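Local coordinates for protein tyrosine--tRNA ligase (Aeropyrum pernix, PDB 2CYA) that probably catalyses the two-step attachment of tyrosine to tRNA(Tyr), first activating the amino acid with ATP as Tyr-AMP, at residues 33-45 / 67-81. Sequence-based numbering, arbitrary orientation.
Sequences GARIKGYIGYEPS and VDFSVLEATWHAYIN
With CG anti to its own carbonyl carbon (chi1 -70°) and the chain extended beyond it, Glu-43 runs past the small Ala-78 and brings its carboxylate to Asn-81. There Asn-81 ND2 gives Glu-43 OE1 a nearly straight hydrogen bond of 3.2 Å on the syn side, though 25° out of the carboxylate plane; its second approach, to OE2, is bent and weak. Lys-83 pairs with OE1, and OE2 bonds the hydroxyl of Tyr-165, itself predicted to bind the substrate tyrosine; an alanine in place of Glu-43 would probably leave Lys-83 without this counter-charge and the Asn-81 amide held mainly through its oxygen, by Lys-162. Tyr-42 has CG wedged between its backbone N and carbonyl carbon (chi1 80°), which sets the ring beside Val-71, whose CG1 meets Tyr-42 CE2 at the ring edge at 3.7 Å. Beyond, a water accepts from the Tyr-42 OH at 2.6 Å and donates to Glu-73 OE2, also paired with Arg-99. Strands 37-42 and 68-73 are parallel neighbours in a beta-alpha-beta crossover through helix 51-64, part of the Rossmann-type catalytic core of class I synthetases. Seven backbone hydrogen bonds join the segments. Glycine suits position 38 because a CB would press on Val-67 CG1; one face of the Phe-69 ring lies under Gly-38 O and under Tyr-39 CA, the latter a CH-pi contact with Tyr-39 CA 3.8 Å from the Phe-69 centroid. On the other side of the sheet, Leu-72 CB abuts the ring edge of Tyr-39, 3.8 Å from Tyr-39 CD1, and Tyr-39 is predicted to bind the substrate tyrosine.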
loop_
_atom_site.group_PDB
_atom_site.type_symbol
_atom_site.label_atom_id
_atom_site.label_comp_id
_atom_site.label_asym_id
_atom_site.label_seq_id
_atom_site.Cartn_x
_atom_site.Cartn_y
_atom_site.Cartn_z
ATOM N N GLY A 33 -32.623 7.760 -12.895
ATOM C CA GLY A 33 -33.568 7.384 -11.865
ATOM C C GLY A 33 -32.981 6.394 -10.875
ATOM O O GLY A 33 -33.524 6.208 -9.785
ATOM N N ALA A 34 -31.873 5.763 -11.253
ATOM C CA ALA A 34 -31.199 4.792 -10.386
ATOM C C ALA A 34 -30.674 5.441 -9.116
ATOM O O ALA A 34 -30.454 6.647 -9.071
ATOM C CB ALA A 34 -30.047 4.155 -11.123
ATOM N N ARG A 35 -30.460 4.629 -8.088
ATOM C CA ARG A 35 -29.929 5.124 -6.822
ATOM C C ARG A 35 -28.516 5.613 -7.076
ATOM O O ARG A 35 -27.743 4.983 -7.787
ATOM C CB ARG A 35 -29.919 4.018 -5.767
ATOM C CG ARG A 35 -29.310 2.714 -6.261
ATOM C CD ARG A 35 -29.957 1.505 -5.571
ATOM N NE ARG A 35 -29.562 0.236 -6.189
ATOM C CZ ARG A 35 -30.172 -0.924 -5.961
ATOM N NH1 ARG A 35 -31.206 -0.982 -5.130
ATOM N NH2 ARG A 35 -29.752 -2.025 -6.566
ATOM N N ILE A 36 -28.198 6.756 -6.492
ATOM C CA ILE A 36 -26.887 7.371 -6.643
ATOM C C ILE A 36 -26.194 7.383 -5.301
ATOM O O ILE A 36 -26.792 7.792 -4.314
ATOM C CB ILE A 36 -27.042 8.814 -7.116
ATOM C CG1 ILE A 36 -27.796 8.827 -8.452
ATOM C CG2 ILE A 36 -25.681 9.486 -7.193
ATOM C CD1 ILE A 36 -27.934 10.207 -9.063
ATOM N N LYS A 37 -24.942 6.934 -5.260
ATOM C CA LYS A 37 -24.179 6.922 -4.007
ATOM C C LYS A 37 -23.033 7.922 -4.064
ATOM O O LYS A 37 -22.395 8.098 -5.107
ATOM C CB LYS A 37 -23.604 5.536 -3.737
ATOM C CG LYS A 37 -24.632 4.434 -3.647
ATOM C CD LYS A 37 -23.941 3.107 -3.353
ATOM C CE LYS A 37 -24.926 1.955 -3.365
ATOM N NZ LYS A 37 -24.285 0.702 -2.886
ATOM N N GLY A 38 -22.778 8.592 -2.945
ATOM C CA GLY A 38 -21.703 9.559 -2.929
ATOM C C GLY A 38 -21.100 9.644 -1.547
ATOM O O GLY A 38 -21.638 9.086 -0.587
ATOM N N TYR A 39 -19.970 10.324 -1.442
ATOM C CA TYR A 39 -19.343 10.505 -0.145
ATOM C C TYR A 39 -18.439 11.708 -0.194
ATOM O O TYR A 39 -18.298 12.350 -1.240
ATOM C CB TYR A 39 -18.484 9.272 0.235
ATOM C CG TYR A 39 -16.989 9.374 -0.124
ATOM C CD1 TYR A 39 -16.014 8.855 0.739
ATOM C CD2 TYR A 39 -16.555 9.991 -1.301
ATOM C CE1 TYR A 39 -14.658 8.945 0.446
ATOM C CE2 TYR A 39 -15.189 10.091 -1.608
ATOM C CZ TYR A 39 -14.242 9.568 -0.726
ATOM O OH TYR A 39 -12.883 9.703 -0.973
ATOM N N ILE A 40 -17.874 12.018 0.969
ATOM C CA ILE A 40 -16.827 13.015 1.103
ATOM C C ILE A 40 -15.896 12.317 2.099
ATOM O O ILE A 40 -16.354 11.620 3.028
ATOM C CB ILE A 40 -17.247 14.396 1.683
ATOM C CG1 ILE A 40 -16.011 15.313 1.647
ATOM C CG2 ILE A 40 -17.802 14.270 3.091
ATOM C CD1 ILE A 40 -16.229 16.786 2.129
ATOM N N GLY A 41 -14.600 12.435 1.850
ATOM C CA GLY A 41 -13.622 11.850 2.732
ATOM C C GLY A 41 -12.808 13.024 3.222
ATOM O O GLY A 41 -12.391 13.873 2.425
ATOM N N TYR A 42 -12.570 13.088 4.518
ATOM C CA TYR A 42 -11.802 14.192 5.058
ATOM C C TYR A 42 -10.919 13.697 6.186
ATOM O O TYR A 42 -11.260 12.734 6.873
ATOM C CB TYR A 42 -12.754 15.270 5.588
ATOM C CG TYR A 42 -13.309 14.943 6.950
ATOM C CD1 TYR A 42 -12.717 15.460 8.102
ATOM C CD2 TYR A 42 -14.380 14.045 7.098
ATOM C CE1 TYR A 42 -13.173 15.086 9.382
ATOM C CE2 TYR A 42 -14.843 13.667 8.372
ATOM C CZ TYR A 42 -14.232 14.196 9.502
ATOM O OH TYR A 42 -14.681 13.849 10.762
ATOM N N GLU A 43 -9.794 14.373 6.388
ATOM C CA GLU A 43 -8.880 14.020 7.461
ATOM C C GLU A 43 -9.319 14.715 8.754
ATOM O O GLU A 43 -9.436 15.944 8.788
ATOM C CB GLU A 43 -7.445 14.481 7.134
ATOM C CG GLU A 43 -6.727 13.737 6.004
ATOM C CD GLU A 43 -5.370 14.365 5.674
ATOM O OE1 GLU A 43 -4.656 14.809 6.596
ATOM O OE2 GLU A 43 -5.006 14.418 4.487
ATOM N N PRO A 44 -9.604 13.944 9.821
ATOM C CA PRO A 44 -10.007 14.598 11.074
ATOM C C PRO A 44 -8.659 15.028 11.656
ATOM O O PRO A 44 -8.033 14.307 12.451
ATOM C CB PRO A 44 -10.660 13.466 11.875
ATOM C CG PRO A 44 -11.055 12.427 10.805
ATOM C CD PRO A 44 -9.876 12.492 9.862
ATOM N N SER A 45 -8.205 16.196 11.230
ATOM C CA SER A 45 -6.896 16.695 11.597
ATOM C C SER A 45 -6.810 17.763 12.676
ATOM O O SER A 45 -5.730 18.323 12.893
ATOM C CB SER A 45 -6.221 17.222 10.341
ATOM O OG SER A 45 -7.030 18.238 9.774
ATOM N N VAL A 67 -29.210 11.770 -3.084
ATOM C CA VAL A 67 -27.988 10.942 -3.097
ATOM C C VAL A 67 -27.798 10.156 -1.788
ATOM O O VAL A 67 -27.919 10.729 -0.716
ATOM C CB VAL A 67 -26.731 11.819 -3.314
ATOM C CG1 VAL A 67 -25.469 10.945 -3.279
ATOM C CG2 VAL A 67 -26.835 12.576 -4.663
ATOM N N ASP A 68 -27.525 8.851 -1.860
ATOM C CA ASP A 68 -27.279 8.067 -0.639
ATOM C C ASP A 68 -25.840 8.425 -0.265
ATOM O O ASP A 68 -24.878 8.039 -0.946
ATOM C CB ASP A 68 -27.420 6.560 -0.895
ATOM C CG ASP A 68 -28.887 6.096 -0.914
ATOM O OD1 ASP A 68 -29.647 6.406 0.047
ATOM O OD2 ASP A 68 -29.283 5.408 -1.880
ATOM N N PHE A 69 -25.709 9.155 0.835
ATOM C CA PHE A 69 -24.432 9.700 1.254
ATOM C C PHE A 69 -23.727 9.096 2.449
ATOM O O PHE A 69 -24.351 8.697 3.436
ATOM C CB PHE A 69 -24.621 11.204 1.518
ATOM C CG PHE A 69 -23.423 12.035 1.199
ATOM C CD1 PHE A 69 -23.136 12.382 -0.114
ATOM C CD2 PHE A 69 -22.530 12.410 2.208
ATOM C CE1 PHE A 69 -21.958 13.086 -0.425
ATOM C CE2 PHE A 69 -21.358 13.111 1.905
ATOM C CZ PHE A 69 -21.072 13.443 0.590
ATOM N N SER A 70 -22.398 9.089 2.347
ATOM C CA SER A 70 -21.514 8.602 3.397
ATOM C C SER A 70 -20.420 9.631 3.637
ATOM O O SER A 70 -20.010 10.379 2.727
ATOM C CB SER A 70 -20.828 7.287 2.997
ATOM O OG SER A 70 -21.752 6.263 2.719
ATOM N N VAL A 71 -19.958 9.685 4.871
ATOM C CA VAL A 71 -18.861 10.575 5.197
ATOM C C VAL A 71 -17.766 9.604 5.650
ATOM O O VAL A 71 -17.984 8.782 6.546
ATOM C CB VAL A 71 -19.193 11.569 6.353
ATOM C CG1 VAL A 71 -17.908 12.286 6.792
ATOM C CG2 VAL A 71 -20.225 12.640 5.883
ATOM N N LEU A 72 -16.611 9.655 5.004
ATOM C CA LEU A 72 -15.523 8.767 5.415
ATOM C C LEU A 72 -14.584 9.514 6.350
ATOM O O LEU A 72 -13.941 10.478 5.946
ATOM C CB LEU A 72 -14.712 8.259 4.208
ATOM C CG LEU A 72 -13.505 7.404 4.650
ATOM C CD1 LEU A 72 -14.038 6.074 5.203
ATOM C CD2 LEU A 72 -12.506 7.150 3.472
ATOM N N GLU A 73 -14.513 9.082 7.601
ATOM C CA GLU A 73 -13.598 9.716 8.546
ATOM C C GLU A 73 -12.276 9.065 8.175
ATOM O O GLU A 73 -11.986 7.959 8.611
ATOM C CB GLU A 73 -14.039 9.389 9.980
ATOM C CG GLU A 73 -15.449 9.940 10.218
ATOM C CD GLU A 73 -16.108 9.484 11.494
ATOM O OE1 GLU A 73 -15.712 8.426 12.039
ATOM O OE2 GLU A 73 -17.055 10.183 11.942
ATOM N N ALA A 74 -11.503 9.757 7.336
ATOM C CA ALA A 74 -10.232 9.250 6.808
ATOM C C ALA A 74 -9.109 9.282 7.829
ATOM O O ALA A 74 -8.111 9.989 7.648
ATOM C CB ALA A 74 -9.843 10.050 5.582
ATOM N N THR A 75 -9.275 8.497 8.889
ATOM C CA THR A 75 -8.312 8.470 9.974
ATOM C C THR A 75 -6.932 7.972 9.581
ATOM O O THR A 75 -5.933 8.529 10.035
ATOM C CB THR A 75 -8.831 7.626 11.155
ATOM O OG1 THR A 75 -8.989 6.267 10.740
ATOM C CG2 THR A 75 -10.188 8.178 11.653
ATOM N N TRP A 76 -6.867 6.944 8.737
ATOM C CA TRP A 76 -5.573 6.422 8.315
ATOM C C TRP A 76 -4.847 7.449 7.442
ATOM O O TRP A 76 -3.625 7.580 7.493
ATOM C CB TRP A 76 -5.753 5.078 7.583
ATOM C CG TRP A 76 -5.986 3.943 8.547
ATOM C CD1 TRP A 76 -6.777 3.959 9.662
ATOM C CD2 TRP A 76 -5.412 2.628 8.484
ATOM N NE1 TRP A 76 -6.733 2.737 10.297
ATOM C CE2 TRP A 76 -5.898 1.905 9.597
ATOM C CE3 TRP A 76 -4.532 1.993 7.598
ATOM C CZ2 TRP A 76 -5.531 0.580 9.847
ATOM C CZ3 TRP A 76 -4.167 0.667 7.846
ATOM C CH2 TRP A 76 -4.668 -0.020 8.959
ATOM N N HIS A 77 -5.606 8.199 6.660
ATOM C CA HIS A 77 -5.015 9.216 5.809
ATOM C C HIS A 77 -4.412 10.306 6.695
ATOM O O HIS A 77 -3.330 10.805 6.412
ATOM C CB HIS A 77 -6.082 9.828 4.896
ATOM C CG HIS A 77 -6.754 8.831 4.008
ATOM N ND1 HIS A 77 -6.439 8.694 2.673
ATOM C CD2 HIS A 77 -7.720 7.914 4.266
ATOM C CE1 HIS A 77 -7.184 7.741 2.144
ATOM N NE2 HIS A 77 -7.971 7.251 3.086
ATOM N N ALA A 78 -5.124 10.679 7.761
ATOM C CA ALA A 78 -4.649 11.726 8.676
ATOM C C ALA A 78 -3.361 11.234 9.329
ATOM O O ALA A 78 -2.400 11.996 9.527
ATOM C CB ALA A 78 -5.705 12.013 9.752
ATOM N N TYR A 79 -3.348 9.954 9.669
ATOM C CA TYR A 79 -2.151 9.384 10.276
ATOM C C TYR A 79 -1.003 9.510 9.279
ATOM O O TYR A 79 0.084 9.940 9.627
ATOM C CB TYR A 79 -2.359 7.915 10.615
ATOM C CG TYR A 79 -1.130 7.262 11.223
ATOM C CD1 TYR A 79 -0.785 7.473 12.557
ATOM C CD2 TYR A 79 -0.326 6.419 10.466
ATOM C CE1 TYR A 79 0.332 6.853 13.118
ATOM C CE2 TYR A 79 0.790 5.793 11.019
ATOM C CZ TYR A 79 1.111 6.009 12.341
ATOM O OH TYR A 79 2.194 5.351 12.891
ATOM N N ILE A 80 -1.253 9.145 8.030
ATOM C CA ILE A 80 -0.201 9.236 7.030
ATOM C C ILE A 80 0.379 10.644 6.979
ATOM O O ILE A 80 1.590 10.807 6.850
ATOM C CB ILE A 80 -0.706 8.791 5.643
ATOM C CG1 ILE A 80 -0.917 7.268 5.665
ATOM C CG2 ILE A 80 0.291 9.190 4.557
ATOM C CD1 ILE A 80 -1.527 6.708 4.403
ATOM N N ASN A 81 -0.477 11.661 7.110
ATOM C CA ASN A 81 -0.002 13.044 7.107
ATOM C C ASN A 81 0.424 13.528 8.498
ATOM O O ASN A 81 0.579 14.726 8.722
ATOM C CB ASN A 81 -1.078 13.986 6.560
ATOM C CG ASN A 81 -1.148 13.970 5.055
ATOM O OD1 ASN A 81 -0.143 13.748 4.383
ATOM N ND2 ASN A 81 -2.332 14.225 4.512
HETATM O O HOH W 1 -16.996 12.832 11.535
#